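Local coordinates for peroxisomal fatty acid beta-oxidation multifunctional protein MFP2 (Arabidopsis thaliana, PDB 2WTB) that carries out successive steps of peroxisomal fatty acid beta-oxidation, acting as enoyl-CoA hydratase on long-chain substrates and as 3-hydroxyacyl-CoA dehydrogenase on chains of varied length, at residues A[634-639]-A[673-678]; A[640-645]-A[652-657]; A[681-686]-A[702-707]. One frame throughout, in Å; residues are numbered along the deposited sequence.

Contact 1. Residues A[634-639]-A[673-678]; sequences PVVNEA and FWADSI
Glu638 OE2 is gripped by salt bridges from Arg500 and Arg561, and it sits on the flank of helix 624-644 turned away from the one where Val636 reaches Ala675 and Trp674. The charged grip on Glu638 is thus kept apart from the apolar meeting with 673-678, across which no hydrogen bond runs. Val636 is the single residue of 634-639 that makes the contact, and both of its methyls are used. CG1 stands anti to the backbone N (chi1 172°) and comes within 3.6 Å of Ala675 CB. CG2, the other branch, lies 3.9 Å from the same Ala675 CB and 4.2 Å from Trp674 CZ3, so the alanine methyl faces the fork of the valine. The pairing of a beta-branched residue with a very small one suits the place: the backbones approach to 6.6 Å between Val636 CA and Ala675 CA. Both helices belong to the all-helical C-terminal region of the chain, which follows the Rossmann-type NAD-binding domain in sequence, and the contact is buried packing far from the predicted active-site glutamates. Trp674 reaches the valine through CZ3 of its six-membered ring. Its CG is anti to the backbone N (chi1 176°), which carries that ring toward helix 624-644, and the two side chains cross at about a right angle. Val636 CG2 approaches this ring obliquely. One indole face is occupied from within its own helix by Ile678 CD1, 3.2 Å above the plane and offset toward the rim, while Phe529 meets the indole edge-to-face. Ala675 also touches Ile683 of helix 680-694, which brings a third helix up to the valine-alanine pair.

Contact 2. Residues A[640-645]-A[652-657]; sequences CRVFAE and ADLDIA
Phe643 brings the aromatic ring of this contact, yet it touches Leu654 through its CB, which stands 3.8 Å from Leu654 CD1. The nearest ring atom, Phe643 CG, is 4.6 Å from Leu654 CD1. With its CG anti to the backbone N (chi1 180°), the ring is directed past Leu654, and its CD2 packs on Phe703 of helix 702-710. The two segments belong to successive helices joined by a short loop in the all-helical C-terminal region: helix 624-644 ends, the loop follows, and helix 651-662 folds back so that Leu654 points at the last turns of the preceding helix. Leucine suits this position because its forked end can serve two neighbours at once. CD1 takes Phe643, and Leu654 CD2 takes Val642, whose CG1 lies 3.8 Å away; the valine and leucine side chains cross obliquely. Val642 is itself directed at the leucine, and it is CG1, the methyl anti to the backbone N (chi1 162°), that makes the touch. All three residues are buried and no hydrogen bond spans the segments, so the joint rests on shape and on the exclusion of water. The backbones stay well apart, 7.8 Å between Phe643 CA and Leu654 CA, a separation that the long leucine side chain bridges. Further packing comes from helix 498-514, where Met501 touches Leu654 and Arg500 touches Val642. On another flank of helix 651-662, OD1 of the buried Asp655 accepts hydrogen bonds from the backbone N atoms of Met672 and Phe673. Leu654 CD1 also packs against the backbone one turn earlier in helix 624-644, where it lies 3.2 Å from Ala639 O.

Contact 3. Residues A[681-686]-A[702-707]; sequences KYIYSR and AFLAER
The broad ring of Tyr684 lies against the small bump of Ala705, and the small alanine lets the ring come close to the backbone of helix 702-710. Tyr684 CE1 comes to 3.4 Å from Ala705 CB, and CD1 to 3.5 Å from Ala705 CA, so one side of the phenol follows the alanine methyl and backbone closely. The carbonyl O of Ala705 stands over the centre of a ring face, 4.1 Å above its plane. Chi1 of 172° swings the ring away from its own backbone N and across toward helix 702-710. At the root of the tyrosine, the forked end of Leu704 is the second bump: CD2 lies 3.8 Å from Tyr684 CB, and CD1 lies 4.3 Å from Ile683 CG2. The branched leucine end therefore sits between two consecutive residues of 681-686. The helix segments run at 118° to each other, with axes 9.1 Å apart at closest approach. They join two successive helices of the C-terminal helical region, with Phe633 of helix 624-644 packing on Ile683 and Pro700 on Tyr684. Ala705 O is hydrogen-bonded to Ser709 OG, so it has a polar partner even though it stands over the ring. No hydrogen bond crosses between the segments, so this partly buried joint is set by complementary shape and dispersion.

Overall arrangement
From the N terminus, helix 624-644 enters first and supplies two contacts in succession: contact 1 through 634-639 and contact 2 through 640-645. Contact 2 closes a short loop onto helix 651-662. It is nested inside the longer loop that contact 1 closes when helix 671-678 returns to the same helix. Contact 3 follows in series, closing its own loop between helices 680-694 and 702-710. The centres of contacts 1 and 2, and of contacts 1 and 3, lie about 10 Å apart; those of contacts 2 and 3 about 16 Å. Cys640 and Ala644 both pack on Phe703, so the last helix also returns to the first, joining five C-terminal helices into one packed unit.

Contact 1. Residues A[634-639]-A[673-678]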
ATOM      1  N   PRO A 634       6.172  -8.268  22.417  1.00 83.96           N
ATOM      2  CA  PRO A 634       7.074  -9.363  22.044  1.00 79.01           C
ATOM      3  C   PRO A 634       7.376  -9.365  20.546  1.00 78.16           C
ATOM      4  O   PRO A 634       8.451  -9.808  20.142  1.00 78.20           O
ATOM      5  CB  PRO A 634       6.282 -10.614  22.433  1.00 75.99           C
ATOM      6  CG  PRO A 634       5.382 -10.157  23.524  1.00 74.49           C
ATOM      7  CD  PRO A 634       4.989  -8.759  23.147  1.00 80.06           C
ATOM      8  N   VAL A 635       6.441  -8.877  19.736  1.00 75.16           N
ATOM      9  CA  VAL A 635       6.680  -8.737  18.302  1.00 73.35           C
ATOM     10  C   VAL A 635       7.679  -7.610  18.037  1.00 75.54           C
ATOM     11  O   VAL A 635       8.573  -7.749  17.202  1.00 77.96           O
ATOM     12  CB  VAL A 635       5.380  -8.476  17.514  1.00 62.59           C
ATOM     13  CG1 VAL A 635       5.700  -8.067  16.092  1.00 53.13           C
ATOM     14  CG2 VAL A 635       4.495  -9.712  17.523  1.00 65.13           C
ATOM     15  N   VAL A 636       7.522  -6.497  18.748  1.00 74.53           N
ATOM     16  CA  VAL A 636       8.493  -5.412  18.677  1.00 75.14           C
ATOM     17  C   VAL A 636       9.862  -5.962  19.041  1.00 70.16           C
ATOM     18  O   VAL A 636      10.854  -5.715  18.355  1.00 69.75           O
ATOM     19  CB  VAL A 636       8.156  -4.272  19.655  1.00 71.51           C
ATOM     20  CG1 VAL A 636       9.289  -3.251  19.690  1.00 55.91           C
ATOM     21  CG2 VAL A 636       6.843  -3.609  19.278  1.00 65.78           C
ATOM     22  N   ASN A 637       9.899  -6.718  20.133  1.00 58.72           N
ATOM     23  CA  ASN A 637      11.126  -7.335  20.609  1.00 69.68           C
ATOM     24  C   ASN A 637      11.811  -8.136  19.504  1.00 73.42           C
ATOM     25  O   ASN A 637      13.030  -8.073  19.340  1.00 78.50           O
ATOM     26  CB  ASN A 637      10.823  -8.239  21.805  1.00 55.23           C
ATOM     27  CG  ASN A 637      12.058  -8.582  22.605  1.00 66.55           C
ATOM     28  OD1 ASN A 637      13.093  -7.927  22.486  1.00 66.77           O
ATOM     29  ND2 ASN A 637      11.955  -9.614  23.434  1.00 70.09           N
ATOM     30  N   GLU A 638      11.015  -8.883  18.747  1.00 64.67           N
ATOM     31  CA  GLU A 638      11.540  -9.741  17.695  1.00 59.82           C
ATOM     32  C   GLU A 638      11.952  -8.915  16.484  1.00 64.37           C
ATOM     33  O   GLU A 638      12.958  -9.206  15.835  1.00 67.07           O
ATOM     34  CB  GLU A 638      10.502 -10.792  17.296  1.00 59.80           C
ATOM     35  CG  GLU A 638      11.054 -11.907  16.427  1.00 66.55           C
ATOM     36  CD  GLU A 638      12.140 -12.705  17.122  1.00 71.51           C
ATOM     37  OE1 GLU A 638      12.024 -12.937  18.344  1.00 76.49           O
ATOM     38  OE2 GLU A 638      13.109 -13.106  16.445  1.00 73.28           O
ATOM     39  N   ALA A 639      11.168  -7.883  16.188  1.00 59.96           N
ATOM     40  CA  ALA A 639      11.484  -6.971  15.100  1.00 48.45           C
ATOM     41  C   ALA A 639      12.850  -6.336  15.326  1.00 65.66           C
ATOM     42  O   ALA A 639      13.595  -6.089  14.378  1.00 80.35           O
ATOM     43  CB  ALA A 639      10.417  -5.897  14.983  1.00 47.85           C
ATOM     44  N   PHE A 673       7.585   1.897  13.737  1.00 55.22           N
ATOM     45  CA  PHE A 673       7.129   3.275  13.897  1.00 61.15           C
ATOM     46  C   PHE A 673       6.212   3.398  15.113  1.00 72.91           C
ATOM     47  O   PHE A 673       6.237   4.403  15.824  1.00 81.99           O
ATOM     48  CB  PHE A 673       6.404   3.751  12.638  1.00 57.52           C
ATOM     49  CG  PHE A 673       5.920   5.172  12.714  1.00 66.90           C
ATOM     50  CD1 PHE A 673       6.662   6.201  12.161  1.00 65.93           C
ATOM     51  CD2 PHE A 673       4.718   5.479  13.335  1.00 70.25           C
ATOM     52  CE1 PHE A 673       6.216   7.510  12.226  1.00 70.54           C
ATOM     53  CE2 PHE A 673       4.270   6.787  13.405  1.00 72.62           C
ATOM     54  CZ  PHE A 673       5.019   7.802  12.849  1.00 64.74           C
ATOM     55  N   TRP A 674       5.406   2.365  15.343  1.00 72.96           N
ATOM     56  CA  TRP A 674       4.476   2.338  16.466  1.00 67.75           C
ATOM     57  C   TRP A 674       5.230   2.160  17.776  1.00 71.24           C
ATOM     58  O   TRP A 674       4.918   2.807  18.774  1.00 63.87           O
ATOM     59  CB  TRP A 674       3.453   1.213  16.277  1.00 62.73           C
ATOM     60  CG  TRP A 674       2.512   1.029  17.431  1.00 73.76           C
ATOM     61  CD1 TRP A 674       1.484   1.853  17.789  1.00 71.81           C
ATOM     62  CD2 TRP A 674       2.498  -0.057  18.368  1.00 68.05           C
ATOM     63  NE1 TRP A 674       0.841   1.354  18.894  1.00 66.18           N
ATOM     64  CE2 TRP A 674       1.442   0.181  19.269  1.00 64.52           C
ATOM     65  CE3 TRP A 674       3.281  -1.204  18.535  1.00 66.88           C
ATOM     66  CZ2 TRP A 674       1.145  -0.685  20.320  1.00 68.84           C
ATOM     67  CZ3 TRP A 674       2.985  -2.064  19.581  1.00 76.00           C
ATOM     68  CH2 TRP A 674       1.926  -1.799  20.461  1.00 74.89           C
ATOM     69  N   ALA A 675       6.232   1.286  17.762  1.00 67.28           N
ATOM     70  CA  ALA A 675       7.059   1.041  18.940  1.00 73.81           C
ATOM     71  C   ALA A 675       7.687   2.330  19.461  1.00 74.23           C
ATOM     72  O   ALA A 675       7.664   2.597  20.661  1.00 75.70           O
ATOM     73  CB  ALA A 675       8.139   0.006  18.631  1.00 66.12           C
ATOM     74  N   ASP A 676       8.252   3.125  18.557  1.00 66.25           N
ATOM     75  CA  ASP A 676       8.831   4.409  18.938  1.00 65.39           C
ATOM     76  C   ASP A 676       7.744   5.424  19.270  1.00 76.63           C
ATOM     77  O   ASP A 676       7.999   6.426  19.940  1.00 71.54           O
ATOM     78  CB  ASP A 676       9.737   4.943  17.832  1.00 72.56           C
ATOM     79  CG  ASP A 676      11.143   4.382  17.912  1.00 89.72           C
ATOM     80  OD1 ASP A 676      11.839   4.361  16.874  1.00 84.41           O
ATOM     81  OD2 ASP A 676      11.550   3.960  19.016  1.00 94.53           O
ATOM     82  N   SER A 677       6.532   5.158  18.798  1.00 79.49           N
ATOM     83  CA  SER A 677       5.393   6.018  19.080  1.00 74.70           C
ATOM     84  C   SER A 677       5.008   5.913  20.552  1.00 85.72           C
ATOM     85  O   SER A 677       4.403   6.826  21.117  1.00 85.30           O
ATOM     86  CB  SER A 677       4.207   5.635  18.196  1.00 81.42           C
ATOM     87  OG  SER A 677       3.073   6.429  18.494  1.00110.26           O
ATOM     88  N   ILE A 678       5.371   4.791  21.165  1.00 86.04           N
ATOM     89  CA  ILE A 678       5.073   4.541  22.569  1.00 87.03           C
ATOM     90  C   ILE A 678       6.277   4.858  23.446  1.00 93.68           C
ATOM     91  O   ILE A 678       6.130   5.328  24.575  1.00111.04           O
ATOM     92  CB  ILE A 678       4.651   3.078  22.795  1.00 83.39           C
ATOM     93  CG1 ILE A 678       3.333   2.792  22.075  1.00 82.63           C
ATOM     94  CG2 ILE A 678       4.518   2.778  24.281  1.00 84.03           C
ATOM     95  CD1 ILE A 678       2.855   1.372  22.234  1.00 84.76           C
TER

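Contact 2. Residues A[640-645]-A[652-657]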
ATOM      1  N   CYS A 640      13.174  -6.076  16.589  1.00 65.24           N
ATOM      2  CA  CYS A 640      14.452  -5.472  16.944  1.00 63.81           C
ATOM      3  C   CYS A 640      15.609  -6.442  16.737  1.00 65.27           C
ATOM      4  O   CYS A 640      16.681  -6.047  16.284  1.00 66.61           O
ATOM      5  CB  CYS A 640      14.428  -4.965  18.385  1.00 69.09           C
ATOM      6  SG  CYS A 640      13.390  -3.510  18.623  1.00 71.99           S
ATOM      7  N   ARG A 641      15.390  -7.709  17.077  1.00 62.08           N
ATOM      8  CA  ARG A 641      16.372  -8.750  16.801  1.00 55.47           C
ATOM      9  C   ARG A 641      16.645  -8.795  15.301  1.00 69.49           C
ATOM     10  O   ARG A 641      17.797  -8.799  14.863  1.00 64.19           O
ATOM     11  CB  ARG A 641      15.862 -10.111  17.272  1.00 52.74           C
ATOM     12  CG  ARG A 641      15.647 -10.233  18.772  1.00 60.51           C
ATOM     13  CD  ARG A 641      15.379 -11.682  19.163  1.00 63.69           C
ATOM     14  NE  ARG A 641      15.324 -11.873  20.610  1.00 65.97           N
ATOM     15  CZ  ARG A 641      14.201 -11.890  21.319  1.00 74.68           C
ATOM     16  NH1 ARG A 641      13.031 -11.721  20.715  1.00 77.88           N
ATOM     17  NH2 ARG A 641      14.243 -12.072  22.632  1.00 69.32           N
ATOM     18  N   VAL A 642      15.570  -8.823  14.520  1.00 61.90           N
ATOM     19  CA  VAL A 642      15.672  -8.832  13.067  1.00 65.55           C
ATOM     20  C   VAL A 642      16.408  -7.601  12.551  1.00 68.89           C
ATOM     21  O   VAL A 642      17.261  -7.700  11.670  1.00 80.33           O
ATOM     22  CB  VAL A 642      14.279  -8.904  12.411  1.00 60.35           C
ATOM     23  CG1 VAL A 642      14.348  -8.469  10.954  1.00 56.31           C
ATOM     24  CG2 VAL A 642      13.711 -10.306  12.532  1.00 53.34           C
ATOM     25  N   PHE A 643      16.075  -6.443  13.107  1.00 65.69           N
ATOM     26  CA  PHE A 643      16.680  -5.189  12.677  1.00 63.16           C
ATOM     27  C   PHE A 643      18.147  -5.100  13.082  1.00 71.20           C
ATOM     28  O   PHE A 643      18.988  -4.633  12.313  1.00 75.61           O
ATOM     29  CB  PHE A 643      15.904  -4.004  13.247  1.00 61.07           C
ATOM     30  CG  PHE A 643      16.460  -2.671  12.852  1.00 57.69           C
ATOM     31  CD1 PHE A 643      16.737  -2.389  11.525  1.00 65.29           C
ATOM     32  CD2 PHE A 643      16.695  -1.696  13.802  1.00 50.66           C
ATOM     33  CE1 PHE A 643      17.247  -1.161  11.155  1.00 55.41           C
ATOM     34  CE2 PHE A 643      17.202  -0.465  13.438  1.00 58.25           C
ATOM     35  CZ  PHE A 643      17.478  -0.198  12.112  1.00 58.26           C
ATOM     36  N   ALA A 644      18.446  -5.550  14.294  1.00 77.04           N
ATOM     37  CA  ALA A 644      19.804  -5.498  14.819  1.00 73.77           C
ATOM     38  C   ALA A 644      20.719  -6.476  14.094  1.00 73.97           C
ATOM     39  O   ALA A 644      21.846  -6.138  13.736  1.00 82.70           O
ATOM     40  CB  ALA A 644      19.803  -5.782  16.308  1.00 47.73           C
ATOM     41  N   GLU A 645      20.226  -7.692  13.880  1.00 68.26           N
ATOM     42  CA  GLU A 645      21.008  -8.734  13.225  1.00 63.08           C
ATOM     43  C   GLU A 645      21.342  -8.390  11.776  1.00 69.74           C
ATOM     44  O   GLU A 645      22.147  -9.068  11.138  1.00 75.56           O
ATOM     45  CB  GLU A 645      20.272 -10.071  13.289  1.00 54.31           C
ATOM     46  CG  GLU A 645      20.200 -10.664  14.680  1.00 58.94           C
ATOM     47  CD  GLU A 645      19.301 -11.879  14.740  1.00 72.00           C
ATOM     48  OE1 GLU A 645      18.858 -12.338  13.668  1.00 77.18           O
ATOM     49  OE2 GLU A 645      19.036 -12.371  15.857  1.00 79.48           O
ATOM     50  N   ALA A 652      12.170   1.076   8.476  1.00 59.59           N
ATOM     51  CA  ALA A 652      11.013   1.378   7.640  1.00 67.45           C
ATOM     52  C   ALA A 652      10.587   0.190   6.780  1.00 70.95           C
ATOM     53  O   ALA A 652       9.438   0.115   6.345  1.00 76.48           O
ATOM     54  CB  ALA A 652      11.285   2.596   6.772  1.00 71.39           C
ATOM     55  N   ASP A 653      11.513  -0.731   6.534  1.00 55.53           N
ATOM     56  CA  ASP A 653      11.188  -1.945   5.791  1.00 55.83           C
ATOM     57  C   ASP A 653      10.360  -2.901   6.650  1.00 68.00           C
ATOM     58  O   ASP A 653       9.419  -3.532   6.165  1.00 67.67           O
ATOM     59  CB  ASP A 653      12.451  -2.638   5.284  1.00 51.39           C
ATOM     60  CG  ASP A 653      13.023  -1.979   4.035  1.00 64.45           C
ATOM     61  OD1 ASP A 653      12.317  -1.162   3.404  1.00 56.88           O
ATOM     62  OD2 ASP A 653      14.182  -2.287   3.682  1.00 73.97           O
ATOM     63  N   LEU A 654      10.716  -3.002   7.927  1.00 58.74           N
ATOM     64  CA  LEU A 654       9.959  -3.816   8.869  1.00 57.71           C
ATOM     65  C   LEU A 654       8.521  -3.310   8.997  1.00 69.50           C
ATOM     66  O   LEU A 654       7.583  -4.100   9.114  1.00 63.93           O
ATOM     67  CB  LEU A 654      10.640  -3.826  10.236  1.00 49.37           C
ATOM     68  CG  LEU A 654      11.968  -4.579  10.316  1.00 60.99           C
ATOM     69  CD1 LEU A 654      12.428  -4.678  11.762  1.00 67.52           C
ATOM     70  CD2 LEU A 654      11.835  -5.961   9.698  1.00 51.95           C
ATOM     71  N   ASP A 655       8.358  -1.990   8.968  1.00 68.35           N
ATOM     72  CA  ASP A 655       7.036  -1.376   9.032  1.00 67.10           C
ATOM     73  C   ASP A 655       6.155  -1.856   7.885  1.00 73.69           C
ATOM     74  O   ASP A 655       5.089  -2.431   8.113  1.00 76.07           O
ATOM     75  CB  ASP A 655       7.149   0.151   9.009  1.00 68.08           C
ATOM     76  CG  ASP A 655       7.772   0.709  10.275  1.00 75.23           C
ATOM     77  OD1 ASP A 655       7.637   0.064  11.336  1.00 73.48           O
ATOM     78  OD2 ASP A 655       8.390   1.793  10.214  1.00 76.84           O
ATOM     79  N   ILE A 656       6.607  -1.620   6.655  1.00 69.44           N
ATOM     80  CA  ILE A 656       5.880  -2.060   5.467  1.00 63.99           C
ATOM     81  C   ILE A 656       5.623  -3.564   5.496  1.00 59.74           C
ATOM     82  O   ILE A 656       4.554  -4.027   5.096  1.00 66.50           O
ATOM     83  CB  ILE A 656       6.626  -1.687   4.160  1.00 63.43           C
ATOM     84  CG1 ILE A 656       6.105  -0.361   3.605  1.00 64.48           C
ATOM     85  CG2 ILE A 656       6.431  -2.758   3.103  1.00 61.93           C
ATOM     86  CD1 ILE A 656       6.068   0.752   4.610  1.00 73.36           C
ATOM     87  N   ALA A 657       6.601  -4.322   5.978  1.00 48.39           N
ATOM     88  CA  ALA A 657       6.479  -5.774   6.021  1.00 46.94           C
ATOM     89  C   ALA A 657       5.310  -6.210   6.896  1.00 55.79           C
ATOM     90  O   ALA A 657       4.412  -6.915   6.438  1.00 60.62           O
ATOM     91  CB  ALA A 657       7.779  -6.410   6.498  1.00 46.31           C
TER

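Contact 3. Residues A[681-686]-A[702-707]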
ATOM      1  N   LYS A 681      11.782   3.139  26.252  1.00 89.08           N
ATOM      2  CA  LYS A 681      11.929   3.021  27.698  1.00 92.92           C
ATOM      3  C   LYS A 681      10.710   2.348  28.326  1.00 82.05           C
ATOM      4  O   LYS A 681      10.844   1.509  29.216  1.00 80.76           O
ATOM      5  CB  LYS A 681      12.176   4.394  28.329  1.00106.68           C
ATOM      6  CG  LYS A 681      12.761   4.334  29.732  1.00110.05           C
ATOM      7  CD  LYS A 681      13.397   5.658  30.120  1.00107.94           C
ATOM      8  CE  LYS A 681      14.226   5.518  31.385  1.00108.63           C
ATOM      9  NZ  LYS A 681      14.995   6.757  31.686  1.00112.16           N
ATOM     10  N   TYR A 682       9.524   2.718  27.854  1.00 77.11           N
ATOM     11  CA  TYR A 682       8.289   2.091  28.306  1.00 78.71           C
ATOM     12  C   TYR A 682       8.255   0.615  27.912  1.00 85.71           C
ATOM     13  O   TYR A 682       8.170  -0.263  28.770  1.00 86.53           O
ATOM     14  CB  TYR A 682       7.078   2.814  27.716  1.00 83.82           C
ATOM     15  CG  TYR A 682       5.747   2.222  28.123  1.00 90.08           C
ATOM     16  CD1 TYR A 682       5.029   2.746  29.190  1.00 98.40           C
ATOM     17  CD2 TYR A 682       5.208   1.140  27.438  1.00 91.27           C
ATOM     18  CE1 TYR A 682       3.810   2.209  29.564  1.00102.84           C
ATOM     19  CE2 TYR A 682       3.992   0.596  27.806  1.00 97.93           C
ATOM     20  CZ  TYR A 682       3.297   1.135  28.869  1.00103.40           C
ATOM     21  OH  TYR A 682       2.086   0.594  29.237  1.00103.46           O
ATOM     22  N   ILE A 683       8.320   0.354  26.610  1.00 91.96           N
ATOM     23  CA  ILE A 683       8.311  -1.012  26.090  1.00 86.47           C
ATOM     24  C   ILE A 683       9.337  -1.891  26.803  1.00 84.96           C
ATOM     25  O   ILE A 683       9.065  -3.048  27.117  1.00 83.85           O
ATOM     26  CB  ILE A 683       8.578  -1.039  24.568  1.00 75.17           C
ATOM     27  CG1 ILE A 683       7.495  -0.258  23.824  1.00 65.30           C
ATOM     28  CG2 ILE A 683       8.643  -2.471  24.057  1.00 71.83           C
ATOM     29  CD1 ILE A 683       7.626  -0.312  22.317  1.00 71.97           C
ATOM     30  N   TYR A 684      10.516  -1.331  27.054  1.00 76.55           N
ATOM     31  CA  TYR A 684      11.569  -2.040  27.769  1.00 81.38           C
ATOM     32  C   TYR A 684      11.142  -2.349  29.200  1.00 85.53           C
ATOM     33  O   TYR A 684      11.098  -3.510  29.607  1.00 81.13           O
ATOM     34  CB  TYR A 684      12.858  -1.215  27.766  1.00 87.78           C
ATOM     35  CG  TYR A 684      13.963  -1.764  28.644  1.00 94.63           C
ATOM     36  CD1 TYR A 684      14.540  -2.999  28.379  1.00 95.39           C
ATOM     37  CD2 TYR A 684      14.440  -1.038  29.727  1.00 98.59           C
ATOM     38  CE1 TYR A 684      15.553  -3.501  29.176  1.00 96.55           C
ATOM     39  CE2 TYR A 684      15.455  -1.531  30.527  1.00104.34           C
ATOM     40  CZ  TYR A 684      16.008  -2.762  30.247  1.00100.48           C
ATOM     41  OH  TYR A 684      17.018  -3.257  31.042  1.00 95.80           O
ATOM     42  N   SER A 685      10.821  -1.302  29.952  1.00 84.81           N
ATOM     43  CA  SER A 685      10.423  -1.441  31.349  1.00 89.11           C
ATOM     44  C   SER A 685       9.271  -2.425  31.520  1.00 94.48           C
ATOM     45  O   SER A 685       9.251  -3.214  32.466  1.00103.37           O
ATOM     46  CB  SER A 685      10.034  -0.077  31.928  1.00 93.43           C
ATOM     47  OG  SER A 685       9.540  -0.205  33.252  1.00105.59           O
ATOM     48  N   ARG A 686       8.315  -2.375  30.600  1.00 89.83           N
ATOM     49  CA  ARG A 686       7.136  -3.230  30.668  1.00 92.26           C
ATOM     50  C   ARG A 686       7.464  -4.665  30.261  1.00 99.36           C
ATOM     51  O   ARG A 686       6.910  -5.618  30.809  1.00100.34           O
ATOM     52  CB  ARG A 686       6.026  -2.669  29.776  1.00 87.37           C
ATOM     53  CG  ARG A 686       4.677  -3.352  29.940  1.00 95.24           C
ATOM     54  CD  ARG A 686       3.846  -2.725  31.054  1.00107.95           C
ATOM     55  NE  ARG A 686       4.487  -2.839  32.362  1.00123.59           N
ATOM     56  CZ  ARG A 686       5.156  -1.855  32.954  1.00129.33           C
ATOM     57  NH1 ARG A 686       5.272  -0.677  32.359  1.00132.94           N
ATOM     58  NH2 ARG A 686       5.709  -2.050  34.144  1.00126.84           N
ATOM     59  N   ALA A 702      19.045  -7.817  23.629  1.00 77.67           N
ATOM     60  CA  ALA A 702      20.133  -6.871  23.877  1.00 84.94           C
ATOM     61  C   ALA A 702      19.926  -5.510  23.212  1.00 83.44           C
ATOM     62  O   ALA A 702      20.132  -4.468  23.835  1.00 81.44           O
ATOM     63  CB  ALA A 702      21.468  -7.474  23.449  1.00 81.77           C
ATOM     64  N   PHE A 703      19.525  -5.526  21.945  1.00 82.13           N
ATOM     65  CA  PHE A 703      19.308  -4.295  21.194  1.00 90.17           C
ATOM     66  C   PHE A 703      18.244  -3.405  21.840  1.00 87.89           C
ATOM     67  O   PHE A 703      18.459  -2.208  22.030  1.00 88.38           O
ATOM     68  CB  PHE A 703      18.932  -4.615  19.744  1.00 64.44           C
ATOM     69  CG  PHE A 703      18.569  -3.409  18.926  1.00 66.56           C
ATOM     70  CD1 PHE A 703      19.552  -2.645  18.319  1.00 62.85           C
ATOM     71  CD2 PHE A 703      17.242  -3.047  18.754  1.00 62.99           C
ATOM     72  CE1 PHE A 703      19.217  -1.534  17.559  1.00 66.13           C
ATOM     73  CE2 PHE A 703      16.901  -1.939  17.996  1.00 64.67           C
ATOM     74  CZ  PHE A 703      17.890  -1.181  17.398  1.00 64.83           C
ATOM     75  N   LEU A 704      17.101  -3.994  22.179  1.00 78.49           N
ATOM     76  CA  LEU A 704      16.004  -3.240  22.775  1.00 83.88           C
ATOM     77  C   LEU A 704      16.384  -2.713  24.155  1.00 86.65           C
ATOM     78  O   LEU A 704      16.115  -1.559  24.485  1.00 87.14           O
ATOM     79  CB  LEU A 704      14.745  -4.107  22.875  1.00 78.21           C
ATOM     80  CG  LEU A 704      13.396  -3.390  22.998  1.00 80.22           C
ATOM     81  CD1 LEU A 704      12.254  -4.387  22.871  1.00 90.33           C
ATOM     82  CD2 LEU A 704      13.280  -2.610  24.299  1.00 76.16           C
ATOM     83  N   ALA A 705      17.009  -3.568  24.956  1.00 87.97           N
ATOM     84  CA  ALA A 705      17.389  -3.206  26.315  1.00 91.69           C
ATOM     85  C   ALA A 705      18.346  -2.019  26.341  1.00 94.93           C
ATOM     86  O   ALA A 705      18.113  -1.037  27.046  1.00 96.96           O
ATOM     87  CB  ALA A 705      18.002  -4.402  27.030  1.00 86.35           C
ATOM     88  N   GLU A 706      19.420  -2.114  25.564  1.00 98.10           N
ATOM     89  CA  GLU A 706      20.449  -1.080  25.553  1.00100.53           C
ATOM     90  C   GLU A 706      19.882   0.260  25.089  1.00 99.45           C
ATOM     91  O   GLU A 706      20.273   1.315  25.589  1.00102.99           O
ATOM     92  CB  GLU A 706      21.617  -1.503  24.658  1.00108.12           C
ATOM     93  CG  GLU A 706      22.993  -1.205  25.240  1.00121.90           C
ATOM     94  CD  GLU A 706      23.282   0.280  25.358  1.00126.41           C
ATOM     95  OE1 GLU A 706      22.781   1.055  24.517  1.00128.85           O
ATOM     96  OE2 GLU A 706      24.019   0.669  26.290  1.00122.71           O
ATOM     97  N   ARG A 707      18.955   0.214  24.136  1.00 91.42           N
ATOM     98  CA  ARG A 707      18.344   1.430  23.611  1.00 83.99           C
ATOM     99  C   ARG A 707      17.224   1.949  24.506  1.00 85.74           C
ATOM    100  O   ARG A 707      17.030   3.158  24.631  1.00 82.72           O
ATOM    101  CB  ARG A 707      17.814   1.207  22.194  1.00 70.61           C
ATOM    102  CG  ARG A 707      18.894   1.171  21.132  1.00 71.49           C
ATOM    103  CD  ARG A 707      18.308   1.366  19.743  1.00 71.11           C
ATOM    104  NE  ARG A 707      19.349   1.507  18.729  1.00 72.06           N
ATOM    105  CZ  ARG A 707      19.115   1.827  17.463  1.00 73.51           C
ATOM    106  NH1 ARG A 707      17.874   2.040  17.051  1.00 68.56           N
ATOM    107  NH2 ARG A 707      20.120   1.935  16.606  1.00 81.14           N
TER